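Local coordinates for protein Phthiocerol/phenolphthiocerol synthesis polyketide synthase type I PpsC (PDB 5NJI) that is a polyketide synthase of phthiocerol assembly whose dehydratase domain probably removes water from beta-hydroxyacyl intermediates to leave an enoyl chain, at residues A190-I194 with D230-T235; R278-G284 with E296-A302. The protein carries 1 engineered substitution. One frame throughout, in Å; residues are numbered along the deposited sequence.

Contact 1 (A190-I194 with D230-T235). With 8Z2 (~{S}-[2-[3-[[(2~{R})-4-[[[(2~{R},3~{S},4~{R},5~{R})-5-(6-aminopurin-9-yl)-4-oxidanyl-3-phosphonooxy-oxolan-2-yl]methoxy-oxidanyl-phosphoryl]oxy-oxidanyl-phosphoryl]oxy-3,3-dimethyl-2-oxidanyl-butanoyl]amino]propanoylamino]ethyl] (~{E})-dodec-2-enethioate), chain B.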
loop_
_atom_site.group_PDB
_atom_site.type_symbol
_atom_site.label_atom_id
_atom_site.label_comp_id
_atom_site.label_asym_id
_atom_site.label_seq_id
_atom_site.Cartn_x
_atom_site.Cartn_y
_atom_site.Cartn_z
ATOM N N ALA A 190 4.619 -3.105 -14.073
ATOM C CA ALA A 190 4.874 -3.761 -12.809
ATOM C C ALA A 190 3.643 -3.769 -11.911
ATOM O O ALA A 190 3.528 -4.652 -11.064
ATOM C CB ALA A 190 6.043 -3.093 -12.102
ATOM N N PHE A 191 2.722 -2.832 -12.090
ATOM C CA PHE A 191 1.531 -2.716 -11.257
ATOM C C PHE A 191 0.279 -3.276 -11.907
ATOM O O PHE A 191 -0.784 -3.214 -11.298
ATOM C CB PHE A 191 1.285 -1.244 -10.892
ATOM C CG PHE A 191 2.225 -0.709 -9.844
ATOM C CD1 PHE A 191 3.502 -0.297 -10.171
ATOM C CD2 PHE A 191 1.821 -0.634 -8.519
ATOM C CE1 PHE A 191 4.382 0.170 -9.201
ATOM C CE2 PHE A 191 2.698 -0.162 -7.533
ATOM C CZ PHE A 191 3.974 0.253 -7.877
ATOM N N GLN A 192 0.369 -3.801 -13.128
ATOM C CA GLN A 192 -0.811 -4.289 -13.839
ATOM C C GLN A 192 -1.046 -5.760 -13.498
ATOM O O GLN A 192 -0.922 -6.671 -14.326
ATOM C CB GLN A 192 -0.645 -4.066 -15.337
ATOM C CG GLN A 192 -0.740 -2.587 -15.743
ATOM C CD GLN A 192 -0.333 -2.348 -17.188
ATOM O OE1 GLN A 192 -0.366 -3.266 -18.001
ATOM N NE2 GLN A 192 0.078 -1.116 -17.508
ATOM N N GLY A 193 -1.418 -5.972 -12.242
ATOM C CA GLY A 193 -1.605 -7.298 -11.696
ATOM C C GLY A 193 -3.020 -7.823 -11.666
ATOM O O GLY A 193 -3.213 -8.980 -11.306
ATOM N N ILE A 194 -4.014 -7.036 -12.041
ATOM C CA ILE A 194 -5.374 -7.553 -12.113
ATOM C C ILE A 194 -5.540 -8.251 -13.459
ATOM O O ILE A 194 -5.427 -7.624 -14.515
ATOM C CB ILE A 194 -6.399 -6.432 -11.910
ATOM C CG1 ILE A 194 -6.342 -5.988 -10.440
ATOM C CG2 ILE A 194 -7.789 -6.915 -12.251
ATOM C CD1 ILE A 194 -7.271 -4.892 -10.067
ATOM N N ASP A 230 -0.803 -2.538 -3.600
ATOM C CA ASP A 230 -1.456 -1.621 -4.512
ATOM C C ASP A 230 -2.403 -2.357 -5.452
ATOM O O ASP A 230 -3.507 -1.873 -5.719
ATOM C CB ASP A 230 -0.428 -0.823 -5.318
ATOM C CG ASP A 230 -1.079 0.316 -6.090
ATOM O OD1 ASP A 230 -1.392 1.350 -5.453
ATOM O OD2 ASP A 230 -1.319 0.171 -7.313
ATOM N N ILE A 231 -1.978 -3.514 -5.980
ATOM C CA ILE A 231 -2.827 -4.306 -6.869
ATOM C C ILE A 231 -4.114 -4.685 -6.159
ATOM O O ILE A 231 -5.212 -4.567 -6.714
ATOM C CB ILE A 231 -2.062 -5.549 -7.374
ATOM C CG1 ILE A 231 -0.975 -5.154 -8.369
ATOM C CG2 ILE A 231 -3.021 -6.564 -8.032
ATOM C CD1 ILE A 231 0.119 -6.229 -8.529
ATOM N N ALA A 232 -4.008 -5.105 -4.903
ATOM C CA ALA A 232 -5.217 -5.390 -4.133
ATOM C C ALA A 232 -6.129 -4.169 -4.042
ATOM O O ALA A 232 -7.345 -4.285 -4.206
ATOM C CB ALA A 232 -4.853 -5.884 -2.737
ATOM N N LEU A 233 -5.565 -2.983 -3.796
ATOM C CA LEU A 233 -6.364 -1.755 -3.707
ATOM C C LEU A 233 -7.021 -1.381 -5.029
ATOM O O LEU A 233 -8.095 -0.774 -5.031
ATOM C CB LEU A 233 -5.487 -0.587 -3.250
ATOM C CG LEU A 233 -4.829 -0.707 -1.877
ATOM C CD1 LEU A 233 -3.927 0.497 -1.651
ATOM C CD2 LEU A 233 -5.890 -0.814 -0.780
ATOM N N GLN A 234 -6.382 -1.704 -6.158
ATOM C CA GLN A 234 -6.931 -1.370 -7.461
ATOM C C GLN A 234 -8.312 -1.968 -7.650
ATOM O O GLN A 234 -9.103 -1.441 -8.436
ATOM C CB GLN A 234 -6.014 -1.875 -8.562
ATOM C CG GLN A 234 -4.696 -1.152 -8.691
ATOM C CD GLN A 234 -3.755 -1.909 -9.596
ATOM O OE1 GLN A 234 -4.178 -2.758 -10.368
ATOM N NE2 GLN A 234 -2.457 -1.631 -9.481
ATOM N N THR A 235 -8.608 -3.062 -6.945
ATOM C CA THR A 235 -9.914 -3.706 -7.046
ATOM C C THR A 235 -11.035 -2.741 -6.697
ATOM O O THR A 235 -12.159 -2.889 -7.190
ATOM C CB THR A 235 -9.975 -4.919 -6.118
ATOM O OG1 THR A 235 -9.974 -4.481 -4.765
ATOM C CG2 THR A 235 -8.805 -5.830 -6.308
HETATM C C2 8Z2 B . -2.010 15.436 11.134
HETATM C C4 8Z2 B . -2.526 16.892 9.374
HETATM C C5 8Z2 B . -1.709 17.785 9.882
HETATM C C6 8Z2 B . -1.060 17.552 10.995
HETATM C C8 8Z2 B . -2.530 18.650 8.135
HETATM C C10 8Z2 B . -10.466 4.213 -7.264
HETATM C C11 8Z2 B . -11.875 4.307 -6.837
HETATM C C12 8Z2 B . -12.535 5.466 -7.481
HETATM N N9 8Z2 B . -2.990 17.408 8.254
HETATM N N7 8Z2 B . -1.699 18.839 9.106
HETATM N N3 8Z2 B . -2.698 15.704 9.982
HETATM N N1 8Z2 B . -1.189 16.397 11.649
HETATM N N6 8Z2 B . -0.286 18.535 11.381
HETATM C "C1'" 8Z2 B . -3.973 16.264 7.713
HETATM C "C2'" 8Z2 B . -5.165 16.575 8.536
HETATM O "O2'" 8Z2 B . -5.457 15.247 8.952
HETATM C "C3'" 8Z2 B . -6.137 17.305 7.472
HETATM O "O3'" 8Z2 B . -7.113 18.100 8.206
HETATM C "C4'" 8Z2 B . -6.229 15.952 6.497
HETATM O "O4'" 8Z2 B . -4.748 15.715 6.413
HETATM C "C5'" 8Z2 B . -6.757 15.877 5.073
HETATM O "O5'" 8Z2 B . -6.088 16.635 4.137
HETATM P P1 8Z2 B . -5.863 18.095 4.165
HETATM O O11 8Z2 B . -4.601 18.090 4.896
HETATM O O12 8Z2 B . -6.752 18.917 5.024
HETATM O O6 8Z2 B . -5.709 18.799 2.617
HETATM P P2 8Z2 B . -4.259 19.249 2.071
HETATM O O21 8Z2 B . -3.157 19.336 3.210
HETATM O O22 8Z2 B . -3.958 20.378 1.289
HETATM O O7 8Z2 B . -4.104 17.920 1.133
HETATM C CPA 8Z2 B . -5.098 16.946 0.767
HETATM C CPB 8Z2 B . -4.318 15.948 -0.130
HETATM C CP8 8Z2 B . -3.126 15.443 0.704
HETATM C CP7 8Z2 B . -5.160 14.792 -0.562
HETATM C CP9 8Z2 B . -3.818 16.696 -1.361
HETATM O OP3 8Z2 B . -3.672 14.836 1.807
HETATM C CP6 8Z2 B . -2.192 14.448 -0.033
HETATM O OP2 8Z2 B . -1.633 14.813 -1.003
HETATM N NP2 8Z2 B . -1.916 13.299 0.565
HETATM C CP5 8Z2 B . -1.020 12.274 0.077
HETATM C CP4 8Z2 B . -1.802 11.249 -0.722
HETATM C CP3 8Z2 B . -0.807 10.183 -1.236
HETATM O OP1 8Z2 B . 0.339 10.450 -1.361
HETATM N NP1 8Z2 B . -1.278 8.998 -1.540
HETATM C CP2 8Z2 B . -0.439 7.926 -1.981
HETATM C CP1 8Z2 B . -0.033 8.085 -3.402
HETATM S S 8Z2 B . -1.461 7.915 -4.518
HETATM P P3 8Z2 B . -6.409 19.378 9.193
HETATM O O31 8Z2 B . -5.238 19.996 8.144
HETATM O O32 8Z2 B . -5.604 19.008 10.283
HETATM O O33 8Z2 B . -7.228 20.509 9.640
HETATM C CA1 8Z2 B . -1.721 6.405 -4.468
HETATM C CA2 8Z2 B . -2.822 5.921 -5.336
HETATM O OA1 8Z2 B . -1.154 5.571 -3.836
HETATM C CA3 8Z2 B . -3.149 4.480 -5.286
HETATM C CA4 8Z2 B . -4.275 4.017 -6.116
HETATM C CA5 8Z2 B . -4.695 2.601 -5.813
HETATM C CA6 8Z2 B . -5.897 2.218 -6.662
HETATM C CA7 8Z2 B . -7.200 2.837 -6.106
HETATM C CA8 8Z2 B . -8.314 2.881 -7.133
HETATM C CA9 8Z2 B . -9.724 3.154 -6.541
#

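Contact 2 (R278-G284 with E296-A302)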
loop_
_atom_site.group_PDB
_atom_site.type_symbol
_atom_site.label_atom_id
_atom_site.label_comp_id
_atom_site.label_asym_id
_atom_site.label_seq_id
_atom_site.Cartn_x
_atom_site.Cartn_y
_atom_site.Cartn_z
ATOM N N ARG A 278 1.959 -14.333 -2.413
ATOM C CA ARG A 278 1.196 -15.542 -2.708
ATOM C C ARG A 278 -0.274 -15.257 -2.966
ATOM O O ARG A 278 -1.053 -16.196 -3.168
ATOM C CB ARG A 278 1.325 -16.544 -1.554
ATOM C CG ARG A 278 2.751 -17.059 -1.328
ATOM C CD ARG A 278 2.807 -18.279 -0.386
ATOM N NE ARG A 278 2.502 -17.966 1.014
ATOM C CZ ARG A 278 1.330 -18.198 1.615
ATOM N NH1 ARG A 278 0.322 -18.750 0.952
ATOM N NH2 ARG A 278 1.158 -17.878 2.893
ATOM N N GLY A 279 -0.697 -13.997 -2.921
ATOM C CA GLY A 279 -2.101 -13.704 -3.101
ATOM C C GLY A 279 -2.535 -13.909 -4.536
ATOM O O GLY A 279 -1.843 -13.523 -5.478
ATOM N N VAL A 280 -3.722 -14.499 -4.697
ATOM C CA VAL A 280 -4.303 -14.742 -6.012
ATOM C C VAL A 280 -5.705 -14.176 -6.159
ATOM O O VAL A 280 -6.191 -14.049 -7.296
ATOM C CB VAL A 280 -4.311 -16.252 -6.355
ATOM C CG1 VAL A 280 -2.907 -16.787 -6.368
ATOM C CG2 VAL A 280 -5.140 -17.030 -5.374
ATOM N N ARG A 281 -6.389 -13.818 -5.074
ATOM C CA ARG A 281 -7.737 -13.282 -5.144
ATOM C C ARG A 281 -7.834 -12.079 -4.225
ATOM O O ARG A 281 -7.388 -12.140 -3.071
ATOM C CB ARG A 281 -8.796 -14.315 -4.720
ATOM C CG ARG A 281 -8.825 -15.605 -5.540
ATOM C CD ARG A 281 -9.340 -15.401 -6.956
ATOM N NE ARG A 281 -10.672 -14.805 -6.984
ATOM C CZ ARG A 281 -11.305 -14.431 -8.092
ATOM N NH1 ARG A 281 -10.731 -14.588 -9.278
ATOM N NH2 ARG A 281 -12.516 -13.897 -8.015
ATOM N N ALA A 282 -8.404 -10.989 -4.736
ATOM C CA ALA A 282 -8.678 -9.810 -3.937
ATOM C C ALA A 282 -10.155 -9.471 -4.032
ATOM O O ALA A 282 -10.749 -9.542 -5.115
ATOM C CB ALA A 282 -7.826 -8.624 -4.406
ATOM N N VAL A 283 -10.749 -9.122 -2.893
ATOM C CA VAL A 283 -12.146 -8.719 -2.816
ATOM C C VAL A 283 -12.184 -7.335 -2.169
ATOM O O VAL A 283 -11.600 -7.132 -1.098
ATOM C CB VAL A 283 -12.987 -9.735 -2.026
ATOM C CG1 VAL A 283 -14.446 -9.318 -2.015
ATOM C CG2 VAL A 283 -12.818 -11.121 -2.620
ATOM N N GLY A 284 -12.817 -6.386 -2.840
ATOM C CA GLY A 284 -12.855 -5.011 -2.368
ATOM C C GLY A 284 -14.263 -4.456 -2.371
ATOM O O GLY A 284 -15.042 -4.709 -3.293
ATOM N N GLU A 296 -12.560 -1.319 1.835
ATOM C CA GLU A 296 -12.064 -2.452 2.601
ATOM C C GLU A 296 -11.618 -3.478 1.572
ATOM O O GLU A 296 -12.317 -3.674 0.576
ATOM C CB GLU A 296 -13.159 -3.031 3.524
ATOM C CG GLU A 296 -12.672 -3.990 4.589
ATOM C CD GLU A 296 -12.535 -5.416 4.088
ATOM O OE1 GLU A 296 -13.211 -5.770 3.097
ATOM O OE2 GLU A 296 -11.753 -6.183 4.690
ATOM N N VAL A 297 -10.441 -4.089 1.768
ATOM C CA VAL A 297 -9.939 -5.102 0.835
ATOM C C VAL A 297 -9.387 -6.303 1.592
ATOM O O VAL A 297 -8.758 -6.163 2.645
ATOM C CB VAL A 297 -8.870 -4.550 -0.135
ATOM C CG1 VAL A 297 -9.363 -3.289 -0.859
ATOM C CG2 VAL A 297 -7.585 -4.252 0.568
ATOM N N VAL A 298 -9.601 -7.496 1.028
ATOM C CA VAL A 298 -9.024 -8.736 1.539
ATOM C C VAL A 298 -8.337 -9.457 0.392
ATOM O O VAL A 298 -8.939 -9.651 -0.672
ATOM C CB VAL A 298 -10.099 -9.649 2.160
ATOM C CG1 VAL A 298 -9.491 -10.963 2.647
ATOM C CG2 VAL A 298 -10.810 -8.916 3.292
ATOM N N LEU A 299 -7.088 -9.858 0.616
ATOM C CA LEU A 299 -6.305 -10.639 -0.327
ATOM C C LEU A 299 -6.078 -12.024 0.247
ATOM O O LEU A 299 -5.616 -12.150 1.385
ATOM C CB LEU A 299 -4.951 -9.969 -0.589
ATOM C CG LEU A 299 -3.976 -10.656 -1.531
ATOM C CD1 LEU A 299 -4.425 -10.485 -2.967
ATOM C CD2 LEU A 299 -2.581 -10.051 -1.322
ATOM N N THR A 300 -6.416 -13.056 -0.534
ATOM C CA THR A 300 -6.291 -14.448 -0.115
ATOM C C THR A 300 -5.372 -15.237 -1.038
ATOM O O THR A 300 -5.218 -14.917 -2.219
ATOM C CB THR A 300 -7.666 -15.121 -0.116
ATOM O OG1 THR A 300 -8.334 -14.807 -1.337
ATOM C CG2 THR A 300 -8.491 -14.634 1.043
ATOM N N ASP A 301 -4.806 -16.319 -0.500
ATOM C CA ASP A 301 -4.006 -17.221 -1.312
ATOM C C ASP A 301 -4.897 -18.270 -1.982
ATOM O O ASP A 301 -6.124 -18.228 -1.897
ATOM C CB ASP A 301 -2.879 -17.855 -0.492
ATOM C CG ASP A 301 -3.354 -18.833 0.574
ATOM O OD1 ASP A 301 -4.530 -19.285 0.572
ATOM O OD2 ASP A 301 -2.479 -19.174 1.407
ATOM N N ALA A 302 -4.256 -19.170 -2.731
ATOM C CA ALA A 302 -4.985 -20.145 -3.532
ATOM C C ALA A 302 -5.793 -21.110 -2.682
ATOM O O ALA A 302 -6.688 -21.766 -3.221
ATOM C CB ALA A 302 -4.017 -20.928 -4.420
HETATM O O HOH W 1 -1.486 -18.774 -3.568
HETATM O O HOH W 2 -1.260 -18.740 4.021
HETATM O O HOH W 3 -9.838 -12.379 -1.131
HETATM O O HOH W 4 -13.451 -7.553 1.140
#

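Contact 1 (A190-I194 with D230-T235)
F191 overlaps the side chain of D230, whose CB lies in the plane of the ring at its edge, while OD2 of D230 comes to 3.5 Å from CD2 of F191. The two side chains cross at about a right angle, ring and carboxylate planes being 85° apart. Q234, one helical turn after D230, ties the helix to the loop. Its side-chain amide spends both N-H groups: NE2 donates to the backbone O of F191 (2.9 Å) in a nearly straight bond, and also to OD2 of D230 (3.0 Å), which it meets on the anti side and out of the carboxylate plane. Both partners lie close to the amide plane. With OE1 held by the Y177 hydroxyl, which I194 N also reaches, the rotation of the amide is well fixed; a glutamine, able to donate and accept at once, suits this buried post. Around this amide the packing is mostly apolar. I231 lays CD1 on CA of G193 at 3.8 Å, where the lack of a side chain lets helix and loop come close. CG1 of I194, anti to its carbonyl carbon (chi1 -70°), runs past I231 and Q234 in the opposite direction and brings CD1 to 3.6 Å from CB of Q234. The other carboxylate oxygen of D230, OD1, lies 3.6 Å from CA5 of the bound dodecenoyl-CoA. The bond from Q234 probably steadies the D230 carboxylate, and both residues belong to a helix that lines the acyl pocket of this double-hotdog dehydratase domain.

Contact 2 (R278-G284 with E296-A302)
D301 holds CG between its backbone N and carbonyl carbon (chi1 68°), while R278 bends its chain at chi3 (-70°), and these turns bring carboxylate and guanidinium side by side at the open end of a beta hairpin. NH1 of R278 reaches OD2 of D301 at 2.9 Å, a salt bridge made at the edge of the guanidinium and on the anti side of the carboxylate; a water joins NH2 to the same OD2. OD1 of D301 instead takes the backbone N-H groups of N303 and Q305, so this short acid also braces the turn that follows. Next to it lies a classic beta bulge: V280 N (2.9 Å) and R281 N (3.3 Å) both donate to the single carbonyl O of T300. Beyond the bulge the antiparallel ladder is regular, with R281–T300 and V283–V298 as hydrogen-bonded pairs and A282–L299 and G284–V297 as non-hydrogen-bonded ones. A282, V297 and L299 form the buried face, V297 and L299 packing against helix 226-234. L299 tucks CG 3.9 Å from CA of G279, a close fit at a residue with no side chain, and CD1 lies 4.1 Å from CB of the small A282. Beta-branched V283, V298 and T300, well suited to extended strands, occupy the more exposed face with R281, whose NH1 turns away to Q208 of strand 205-209. On that same face a water bridges the strands, donating to R281 O and to V298 O and sharing a third hydrogen bond, 2.9 Å long, with OG1 of T300.

How the contacts relate
Contact 1 closes before contact 2 opens along the chain, yet their centres are 11 Å apart and they meet directly. Helix 226-234 and the T235 that follows it join the two: D230, I231 and Q234 face the 190-194 loop, while L233, T235 and the backbone O of A232 meet the hairpin. T235 CG2 rests 3.5 Å from A282 CB, and L233 CD2 lies 4.1 Å from V297 CG2, so the buried face of contact 2 forms part of the floor under the helix. The acyl chain touches D230, L233 and Q234 of contact 1, and L233 stands between it and V297, whose side chain stays about 8 Å from the ligand, a layer behind the pocket wall.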